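Local atomic coordinates of thiosulfate reductase (Thermus thermophilus, PDB entry 2VPZ), a protein that binds molybdenum, two molybdopterin guanine dinucleotides and a [4Fe-4S] cluster, and probably reduces sulfur compounds such as polysulfide or thiosulfate. Residues A[265-270]-A[296-301]; A[710-715]-A[747-752]; A[417-422]-A[723-728]. All blocks are in the same frame, centred on the assembly; numbering follows the deposited sequence.

Contact 1 (A[265-270]-A[296-301]); sequences IHVLIY and FTPEWA
H266, near the C-terminal end of helix 257-270, presses its imidazole against the F296-T297 peptide just where helix 298-305 is about to start. Its CB points toward the other segment, and CG lies anti to the backbone N (chi1 174°). The F296 carbonyl comes in obliquely to the ring: its O is 3.1 Å from H266 CB and 3.2 Å from H266 ND1. The angle at ND1 is too poor for a hydrogen bond; ND1 is bonded to the carbonyl of V293, three residues before F296. One ring face has T297 CA above its centre, at a height of 4.2 Å, while Y270, one turn on in the same helix, brings its CG over the opposite face. Next to this, V267 CG2 meets P298 CG at 3.6 Å, and its contact with the proline ring is purely apolar. P298 begins the second helix and T297 is its N-cap, with OG1 accepting from E299 N at 3.1 Å and 167°. V267 and P298 also touch helix 309-320, at A316 and R313 respectively. The chemistry is therefore divided: the V293 bond probably steadies the imidazole, the capping bond stays within 296-301, and the T297 face of the ring and the V267-P298 pair hold the two segments together by van der Waals contact, without a hydrogen bond between them.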
loop_
_atom_site.group_PDB
_atom_site.type_symbol
_atom_site.label_atom_id
_atom_site.label_comp_id
_atom_site.label_asym_id
_atom_site.label_seq_id
_atom_site.Cartn_x
_atom_site.Cartn_y
_atom_site.Cartn_z
ATOM N N ILE A 265 -13.107 -37.860 10.818
ATOM C CA ILE A 265 -13.605 -38.661 11.957
ATOM C C ILE A 265 -12.483 -39.688 12.254
ATOM O O ILE A 265 -12.068 -39.873 13.401
ATOM C CB ILE A 265 -14.991 -39.413 11.623
ATOM C CG1 ILE A 265 -16.202 -38.489 11.864
ATOM C CG2 ILE A 265 -15.102 -40.700 12.469
ATOM C CD1 ILE A 265 -17.506 -38.942 11.135
ATOM N N HIS A 266 -11.988 -40.330 11.201
ATOM C CA HIS A 266 -10.873 -41.281 11.299
ATOM C C HIS A 266 -9.605 -40.650 11.939
ATOM O O HIS A 266 -8.988 -41.263 12.810
ATOM C CB HIS A 266 -10.476 -41.863 9.906
ATOM C CG HIS A 266 -9.261 -42.726 9.884
ATOM N ND1 HIS A 266 -9.293 -44.038 9.480
ATOM C CD2 HIS A 266 -7.991 -42.470 10.194
ATOM C CE1 HIS A 266 -8.089 -44.560 9.559
ATOM N NE2 HIS A 266 -7.277 -43.618 9.993
ATOM N N VAL A 267 -9.197 -39.448 11.518
ATOM C CA VAL A 267 -7.990 -38.836 12.094
ATOM C C VAL A 267 -8.116 -38.471 13.600
ATOM O O VAL A 267 -7.175 -38.666 14.356
ATOM C CB VAL A 267 -7.460 -37.578 11.270
ATOM C CG1 VAL A 267 -6.224 -36.958 11.966
ATOM C CG2 VAL A 267 -7.096 -38.000 9.829
ATOM N N LEU A 268 -9.275 -37.984 14.044
ATOM C CA LEU A 268 -9.501 -37.647 15.464
ATOM C C LEU A 268 -9.626 -38.912 16.358
ATOM O O LEU A 268 -9.271 -38.882 17.546
ATOM C CB LEU A 268 -10.737 -36.728 15.647
ATOM C CG LEU A 268 -10.901 -35.453 14.792
ATOM C CD1 LEU A 268 -12.352 -34.919 14.884
ATOM C CD2 LEU A 268 -9.880 -34.381 15.220
ATOM N N ILE A 269 -10.146 -40.012 15.813
ATOM C CA ILE A 269 -10.264 -41.260 16.569
ATOM C C ILE A 269 -8.915 -42.032 16.566
ATOM O O ILE A 269 -8.378 -42.351 17.629
ATOM C CB ILE A 269 -11.447 -42.209 16.004
ATOM C CG1 ILE A 269 -12.819 -41.685 16.435
ATOM C CG2 ILE A 269 -11.252 -43.663 16.504
ATOM C CD1 ILE A 269 -14.032 -42.345 15.725
ATOM N N TYR A 270 -8.340 -42.270 15.388
ATOM C CA TYR A 270 -7.074 -43.009 15.241
ATOM C C TYR A 270 -5.746 -42.335 15.619
ATOM O O TYR A 270 -4.752 -43.012 15.866
ATOM C CB TYR A 270 -6.955 -43.641 13.847
ATOM C CG TYR A 270 -7.812 -44.876 13.663
ATOM C CD1 TYR A 270 -9.207 -44.783 13.684
ATOM C CD2 TYR A 270 -7.238 -46.144 13.492
ATOM C CE1 TYR A 270 -10.024 -45.915 13.545
ATOM C CE2 TYR A 270 -8.043 -47.291 13.351
ATOM C CZ TYR A 270 -9.437 -47.168 13.379
ATOM O OH TYR A 270 -10.244 -48.273 13.247
ATOM N N PHE A 296 -11.397 -45.697 6.132
ATOM C CA PHE A 296 -11.598 -44.364 5.541
ATOM C C PHE A 296 -10.458 -43.431 5.977
ATOM O O PHE A 296 -10.595 -42.629 6.902
ATOM C CB PHE A 296 -12.954 -43.765 5.943
ATOM C CG PHE A 296 -14.133 -44.665 5.661
ATOM C CD1 PHE A 296 -15.117 -44.873 6.640
ATOM C CD2 PHE A 296 -14.261 -45.313 4.431
ATOM C CE1 PHE A 296 -16.219 -45.715 6.402
ATOM C CE2 PHE A 296 -15.358 -46.166 4.168
ATOM C CZ PHE A 296 -16.340 -46.368 5.162
ATOM N N THR A 297 -9.332 -43.542 5.295
ATOM C CA THR A 297 -8.119 -42.773 5.578
ATOM C C THR A 297 -7.908 -41.528 4.695
ATOM O O THR A 297 -8.565 -41.391 3.645
ATOM C CB THR A 297 -6.860 -43.706 5.398
ATOM O OG1 THR A 297 -5.715 -42.943 5.036
ATOM C CG2 THR A 297 -7.139 -44.775 4.314
ATOM N N PRO A 298 -7.067 -40.551 5.151
ATOM C CA PRO A 298 -6.839 -39.366 4.317
ATOM C C PRO A 298 -6.385 -39.766 2.865
ATOM O O PRO A 298 -6.558 -38.985 1.932
ATOM C CB PRO A 298 -5.742 -38.617 5.060
ATOM C CG PRO A 298 -6.052 -38.882 6.532
ATOM C CD PRO A 298 -6.765 -40.253 6.564
ATOM N N GLU A 299 -5.780 -40.948 2.673
ATOM C CA GLU A 299 -5.367 -41.364 1.313
ATOM C C GLU A 299 -6.592 -41.921 0.535
ATOM O O GLU A 299 -6.699 -41.728 -0.680
ATOM C CB GLU A 299 -4.186 -42.367 1.296
ATOM C CG GLU A 299 -3.375 -42.555 2.606
ATOM C CD GLU A 299 -2.490 -41.358 3.006
ATOM O OE1 GLU A 299 -1.664 -40.899 2.178
ATOM O OE2 GLU A 299 -2.616 -40.904 4.161
ATOM N N TRP A 300 -7.509 -42.601 1.221
ATOM C CA TRP A 300 -8.756 -43.086 0.579
ATOM C C TRP A 300 -9.619 -41.840 0.164
ATOM O O TRP A 300 -10.193 -41.815 -0.935
ATOM C CB TRP A 300 -9.558 -43.980 1.551
ATOM C CG TRP A 300 -11.035 -44.199 1.159
ATOM C CD1 TRP A 300 -11.532 -45.128 0.286
ATOM C CD2 TRP A 300 -12.180 -43.451 1.635
ATOM N NE1 TRP A 300 -12.904 -45.006 0.195
ATOM C CE2 TRP A 300 -13.328 -43.993 1.015
ATOM C CE3 TRP A 300 -12.341 -42.385 2.539
ATOM C CZ2 TRP A 300 -14.638 -43.490 1.253
ATOM C CZ3 TRP A 300 -13.647 -41.877 2.782
ATOM C CH2 TRP A 300 -14.772 -42.445 2.140
ATOM N N ALA A 301 -9.684 -40.822 1.036
ATOM C CA ALA A 301 -10.433 -39.561 0.824
ATOM C C ALA A 301 -9.918 -38.690 -0.333
ATOM O O ALA A 301 -10.689 -38.240 -1.178
ATOM C CB ALA A 301 -10.459 -38.708 2.140
#

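Contact 2 (A[710-715]-A[747-752]); sequences HGRGAS and PRLPSL
R712 reaches over to the tail segment 747-752 and slides its guanidinium between two leucines, L749 and L752. Its CB points across the contact rather than into it, and CG sits anti to the carbonyl carbon, beside the backbone N. CD continues almost fully extended (chi2 -173°), and these first three carbons serve as a spacer. The chain then bends at chi3 (88°), which swings NE out of line with them, and from NE onward every atom meets the other segment. NE is 4.2 Å from L752 CG. CZ comes closer to that same carbon, at 3.6 Å, with L752 CD2 beyond it. NH2 makes the nearest approach, 3.5 Å to L752 CG. The two side chains reach toward each other, tip to tip, with the leucine over one face of the planar group, toward its rim. Over the opposite face lies L749, whose CB is 4.2 Å from R712 NH2. At the edge, near the plane, is the P750 carbonyl: its O is 3.6 Å from R712 NH2 and 3.8 Å from R712 NH1. L749 also sends CD2 back to the other loop, 3.6 Å from G711 O.

This surface contact joins a loop of the dinucleotide-binding region to the loop that leads from strand 738-744 into helix 752-756, away from the cofactor sites. Backbone bonds tie G711 and R712 to H701 and G700, L752 rests further on P645 and L708, and S751 OG caps helix 752-756 through G754 N. Chemically, a flat cation is clasped by aliphatic carbon on two faces; the P750 oxygen is too distant to count as a bond, although it probably lends some electrostatic attraction to the packing.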
loop_
_atom_site.group_PDB
_atom_site.type_symbol
_atom_site.label_atom_id
_atom_site.label_comp_id
_atom_site.label_asym_id
_atom_site.label_seq_id
_atom_site.Cartn_x
_atom_site.Cartn_y
_atom_site.Cartn_z
ATOM N N HIS A 710 -40.273 -9.528 -15.074
ATOM C CA HIS A 710 -40.595 -10.244 -16.333
ATOM C C HIS A 710 -39.536 -10.200 -17.439
ATOM O O HIS A 710 -39.200 -9.131 -17.958
ATOM C CB HIS A 710 -41.926 -9.799 -17.022
ATOM C CG HIS A 710 -42.303 -10.594 -18.219
ATOM N ND1 HIS A 710 -42.686 -11.895 -18.133
ATOM C CD2 HIS A 710 -42.265 -10.309 -19.525
ATOM C CE1 HIS A 710 -42.869 -12.396 -19.334
ATOM N NE2 HIS A 710 -42.621 -11.443 -20.208
ATOM N N GLY A 711 -39.033 -11.398 -17.781
ATOM C CA GLY A 711 -38.027 -11.635 -18.814
ATOM C C GLY A 711 -36.536 -11.500 -18.507
ATOM O O GLY A 711 -35.689 -11.508 -19.421
ATOM N N ARG A 712 -36.179 -11.416 -17.233
ATOM C CA ARG A 712 -34.784 -11.195 -16.807
ATOM C C ARG A 712 -34.034 -12.385 -16.141
ATOM O O ARG A 712 -34.561 -13.014 -15.218
ATOM C CB ARG A 712 -34.775 -9.918 -15.893
ATOM C CG ARG A 712 -35.834 -8.862 -16.362
ATOM C CD ARG A 712 -35.820 -7.468 -15.652
ATOM N NE ARG A 712 -34.908 -6.506 -16.277
ATOM C CZ ARG A 712 -35.229 -5.412 -16.961
ATOM N NH1 ARG A 712 -36.488 -5.066 -17.155
ATOM N NH2 ARG A 712 -34.265 -4.651 -17.463
ATOM N N GLY A 713 -32.846 -12.714 -16.657
ATOM C CA GLY A 713 -32.037 -13.823 -16.169
ATOM C C GLY A 713 -32.542 -15.227 -16.500
ATOM O O GLY A 713 -33.517 -15.374 -17.230
ATOM N N ALA A 714 -31.889 -16.257 -15.965
ATOM C CA ALA A 714 -32.265 -17.663 -16.158
ATOM C C ALA A 714 -32.817 -18.227 -14.842
ATOM O O ALA A 714 -32.293 -17.890 -13.782
ATOM C CB ALA A 714 -31.039 -18.485 -16.579
ATOM N N SER A 715 -33.852 -19.066 -14.899
ATOM C CA SER A 715 -34.427 -19.689 -13.695
ATOM C C SER A 715 -33.718 -21.032 -13.376
ATOM O O SER A 715 -33.681 -21.902 -14.237
ATOM C CB SER A 715 -35.939 -19.973 -13.859
ATOM O OG SER A 715 -36.404 -20.865 -12.855
ATOM N N PRO A 747 -30.313 -9.718 -24.820
ATOM C CA PRO A 747 -31.771 -9.517 -24.826
ATOM C C PRO A 747 -32.224 -8.041 -24.989
ATOM O O PRO A 747 -31.500 -7.120 -24.613
ATOM C CB PRO A 747 -32.218 -10.118 -23.497
ATOM C CG PRO A 747 -31.063 -9.785 -22.583
ATOM C CD PRO A 747 -29.829 -10.027 -23.468
ATOM N N ARG A 748 -33.400 -7.813 -25.563
ATOM C CA ARG A 748 -33.925 -6.459 -25.738
ATOM C C ARG A 748 -35.089 -6.370 -24.734
ATOM O O ARG A 748 -36.102 -7.058 -24.849
ATOM C CB ARG A 748 -34.282 -6.230 -27.224
ATOM C CG ARG A 748 -33.014 -6.275 -28.177
ATOM C CD ARG A 748 -33.294 -6.820 -29.626
ATOM N NE ARG A 748 -32.193 -7.548 -30.290
ATOM C CZ ARG A 748 -32.059 -8.879 -30.375
ATOM N NH1 ARG A 748 -32.964 -9.677 -29.824
ATOM N NH2 ARG A 748 -31.025 -9.424 -31.031
ATOM N N LEU A 749 -34.904 -5.543 -23.714
ATOM C CA LEU A 749 -35.852 -5.431 -22.611
ATOM C C LEU A 749 -36.247 -4.002 -22.324
ATOM O O LEU A 749 -35.547 -3.078 -22.760
ATOM C CB LEU A 749 -35.205 -6.013 -21.351
ATOM C CG LEU A 749 -34.882 -7.500 -21.285
ATOM C CD1 LEU A 749 -33.638 -7.753 -20.398
ATOM C CD2 LEU A 749 -36.130 -8.244 -20.780
ATOM N N PRO A 750 -37.346 -3.784 -21.571
ATOM C CA PRO A 750 -37.675 -2.383 -21.319
ATOM C C PRO A 750 -36.637 -1.713 -20.395
ATOM O O PRO A 750 -35.770 -2.376 -19.798
ATOM C CB PRO A 750 -39.064 -2.427 -20.676
ATOM C CG PRO A 750 -39.569 -3.867 -20.894
ATOM C CD PRO A 750 -38.305 -4.686 -20.929
ATOM N N SER A 751 -36.718 -0.396 -20.280
ATOM C CA SER A 751 -35.815 0.319 -19.400
ATOM C C SER A 751 -36.329 0.172 -17.957
ATOM O O SER A 751 -37.500 0.459 -17.687
ATOM C CB SER A 751 -35.742 1.797 -19.790
ATOM O OG SER A 751 -35.370 2.593 -18.688
ATOM N N LEU A 752 -35.473 -0.297 -17.050
ATOM C CA LEU A 752 -35.816 -0.457 -15.631
ATOM C C LEU A 752 -36.096 0.864 -14.909
ATOM O O LEU A 752 -36.955 0.906 -14.022
ATOM C CB LEU A 752 -34.720 -1.181 -14.849
ATOM C CG LEU A 752 -34.878 -2.667 -14.584
ATOM C CD1 LEU A 752 -33.648 -3.156 -13.819
ATOM C CD2 LEU A 752 -36.161 -2.940 -13.786
#

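Contact 3 (A[417-422]-A[723-728]); sequences IQELIE and YKLDPI
Segment 417-422, ending in a type I turn from E419 to E422, meets segment 723-728, which includes the short strand 724-725, at some distance, the nearest CA atoms being those of E419 and L725, 9.4 Å apart, so long side chains must bridge the gap. Y723 does much of this. Its CG stands between the backbone N and the carbonyl carbon (chi1 62°), and its hydroxyl donates to E419 OE2 at 3.0 Å. The carboxylate oxygen is met from above its own plane, 40° out of it, and lies at the edge of the tyrosine ring, near the ring plane. Carboxylate and ring are turned 71° apart.

Q418 crosses the tyrosine obliquely. Its chain bends at chi2, which sets CD; OE1 lies 3.1 Å from Y723 CE1, oblique to the ring, with the amide plane nearly perpendicular to it. L725 brings apolar carbon against these polar groups: its CG is 3.5 Å from E419 OE2, the two side chains meeting tip to tip, and its CD2 is 4.0 Å from Q418 NE2. The E419 oxygen is thus held by the tyrosine and pressed by leucine carbon, while Y723 OH has a second, weak hydrogen bond to R451 NH1. Past the strand, D726 OD1 accepts from I728 N, an Asx turn, and D726 OD2 bonds to S729 and T341.

The contact links a loop of the molybdopterin oxidoreductase region to the dinucleotide-binding region, some 300 residues on. Strand 724-725 pairs antiparallel with 732-733, where A732 touches both Q418 and Y723. I417 and Q418 also touch S171 of helix 168-184, and I417 and L420 pack against F143 of strand 141-144. I728 rests on helix 168-184 too, at V179 and W183.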
loop_
_atom_site.group_PDB
_atom_site.type_symbol
_atom_site.label_atom_id
_atom_site.label_comp_id
_atom_site.label_asym_id
_atom_site.label_seq_id
_atom_site.Cartn_x
_atom_site.Cartn_y
_atom_site.Cartn_z
ATOM N N ILE A 417 -43.402 -31.526 0.700
ATOM C CA ILE A 417 -44.190 -30.771 -0.287
ATOM C C ILE A 417 -44.203 -31.278 -1.722
ATOM O O ILE A 417 -45.222 -31.291 -2.439
ATOM C CB ILE A 417 -43.767 -29.221 -0.306
ATOM C CG1 ILE A 417 -44.788 -28.371 -1.052
ATOM C CG2 ILE A 417 -42.343 -29.087 -0.908
ATOM C CD1 ILE A 417 -44.808 -26.889 -0.633
ATOM N N GLN A 418 -43.033 -31.732 -2.122
ATOM C CA GLN A 418 -42.759 -32.245 -3.442
ATOM C C GLN A 418 -43.318 -33.661 -3.718
ATOM O O GLN A 418 -43.488 -34.043 -4.875
ATOM C CB GLN A 418 -41.249 -32.127 -3.655
ATOM C CG GLN A 418 -40.408 -32.451 -2.390
ATOM C CD GLN A 418 -39.736 -33.782 -2.538
ATOM O OE1 GLN A 418 -39.703 -34.312 -3.651
ATOM N NE2 GLN A 418 -39.180 -34.331 -1.464
ATOM N N GLU A 419 -43.659 -34.436 -2.681
ATOM C CA GLU A 419 -44.200 -35.797 -2.849
ATOM C C GLU A 419 -45.765 -35.872 -2.915
ATOM O O GLU A 419 -46.314 -36.796 -3.532
ATOM C CB GLU A 419 -43.625 -36.752 -1.788
ATOM C CG GLU A 419 -42.070 -36.897 -1.808
ATOM C CD GLU A 419 -41.524 -37.397 -3.160
ATOM O OE1 GLU A 419 -42.119 -38.353 -3.705
ATOM O OE2 GLU A 419 -40.505 -36.845 -3.648
ATOM N N LEU A 420 -46.466 -34.898 -2.320
ATOM C CA LEU A 420 -47.949 -34.820 -2.326
ATOM C C LEU A 420 -48.527 -34.235 -3.624
ATOM O O LEU A 420 -49.734 -33.944 -3.688
ATOM C CB LEU A 420 -48.504 -33.927 -1.188
ATOM C CG LEU A 420 -47.860 -33.970 0.193
ATOM C CD1 LEU A 420 -48.102 -32.647 0.919
ATOM C CD2 LEU A 420 -48.381 -35.165 1.007
ATOM N N ILE A 421 -47.678 -34.026 -4.626
ATOM C CA ILE A 421 -48.090 -33.442 -5.926
ATOM C C ILE A 421 -48.499 -34.497 -6.935
ATOM O O ILE A 421 -49.209 -34.227 -7.898
ATOM C CB ILE A 421 -46.965 -32.635 -6.667
ATOM C CG1 ILE A 421 -46.397 -31.535 -5.795
ATOM C CG2 ILE A 421 -47.538 -32.055 -8.000
ATOM C CD1 ILE A 421 -46.426 -30.133 -6.433
ATOM N N GLU A 422 -47.959 -35.686 -6.732
ATOM C CA GLU A 422 -48.182 -36.840 -7.587
ATOM C C GLU A 422 -49.649 -37.292 -7.374
ATOM O O GLU A 422 -50.373 -37.553 -8.370
ATOM C CB GLU A 422 -47.164 -37.934 -7.248
ATOM C CG GLU A 422 -47.105 -39.156 -8.150
ATOM C CD GLU A 422 -46.393 -40.331 -7.472
ATOM O OE1 GLU A 422 -46.416 -40.381 -6.219
ATOM O OE2 GLU A 422 -45.828 -41.206 -8.183
ATOM N N TYR A 723 -34.686 -34.857 -9.594
ATOM C CA TYR A 723 -34.133 -34.728 -8.226
ATOM C C TYR A 723 -33.942 -36.120 -7.574
ATOM O O TYR A 723 -34.680 -37.041 -7.910
ATOM C CB TYR A 723 -35.035 -33.867 -7.326
ATOM C CG TYR A 723 -36.430 -34.400 -7.091
ATOM C CD1 TYR A 723 -36.707 -35.293 -6.034
ATOM C CD2 TYR A 723 -37.494 -34.019 -7.917
ATOM C CE1 TYR A 723 -38.008 -35.786 -5.808
ATOM C CE2 TYR A 723 -38.796 -34.498 -7.718
ATOM C CZ TYR A 723 -39.057 -35.385 -6.659
ATOM O OH TYR A 723 -40.344 -35.859 -6.445
ATOM N N LYS A 724 -32.939 -36.298 -6.705
ATOM C CA LYS A 724 -32.732 -37.592 -6.022
ATOM C C LYS A 724 -33.348 -37.518 -4.601
ATOM O O LYS A 724 -32.839 -36.800 -3.743
ATOM C CB LYS A 724 -31.239 -38.004 -5.938
ATOM C CG LYS A 724 -30.975 -39.523 -5.596
ATOM C CD LYS A 724 -29.636 -40.069 -6.139
ATOM C CE LYS A 724 -29.810 -40.756 -7.503
ATOM N NZ LYS A 724 -28.655 -40.511 -8.448
ATOM N N LEU A 725 -34.457 -38.244 -4.407
ATOM C CA LEU A 725 -35.184 -38.333 -3.117
ATOM C C LEU A 725 -34.289 -38.861 -1.978
ATOM O O LEU A 725 -33.672 -39.919 -2.117
ATOM C CB LEU A 725 -36.418 -39.289 -3.199
ATOM C CG LEU A 725 -37.816 -38.889 -2.669
ATOM C CD1 LEU A 725 -38.688 -40.132 -2.338
ATOM C CD2 LEU A 725 -37.681 -38.008 -1.415
ATOM N N ASP A 726 -34.174 -38.119 -0.872
ATOM C CA ASP A 726 -33.426 -38.633 0.274
ATOM C C ASP A 726 -34.388 -39.690 0.878
ATOM O O ASP A 726 -35.525 -39.364 1.270
ATOM C CB ASP A 726 -33.122 -37.521 1.324
ATOM C CG ASP A 726 -32.294 -38.034 2.540
ATOM O OD1 ASP A 726 -32.011 -39.242 2.628
ATOM O OD2 ASP A 726 -31.941 -37.189 3.403
ATOM N N PRO A 727 -33.959 -40.973 0.957
ATOM C CA PRO A 727 -34.797 -42.039 1.527
ATOM C C PRO A 727 -34.990 -42.010 3.082
ATOM O O PRO A 727 -35.790 -42.769 3.628
ATOM C CB PRO A 727 -34.139 -43.332 1.044
ATOM C CG PRO A 727 -32.647 -42.959 0.960
ATOM C CD PRO A 727 -32.633 -41.473 0.595
ATOM N N ILE A 728 -34.243 -41.134 3.755
ATOM C CA ILE A 728 -34.238 -40.956 5.221
ATOM C C ILE A 728 -35.035 -39.719 5.782
ATOM O O ILE A 728 -35.822 -39.855 6.731
ATOM C CB ILE A 728 -32.748 -40.847 5.809
ATOM C CG1 ILE A 728 -31.989 -42.180 5.761
ATOM C CG2 ILE A 728 -32.785 -40.307 7.249
ATOM C CD1 ILE A 728 -30.781 -42.263 6.748
#

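The three contacts are separate patches of one chain. Contact 1 lies on the periphery, its centre about 33 Å from the centre of the chain and 49 Å from that of contact 2. Contact 3 is more central: its centre is 33 Å from that of contact 1 and 32 Å from that of contact 2, with nearest atoms about 14 Å apart in each case. Contacts 2 and 3 cross along the chain, since 723-728 falls between 710-715 and 747-752. Relative to the cofactors, contact 3 is the near one: the side chain of Q418 is about 9 Å from a bound MGD and 13 Å from the molybdenum, whereas that of H710 in contact 2 is about 14 Å from an MGD.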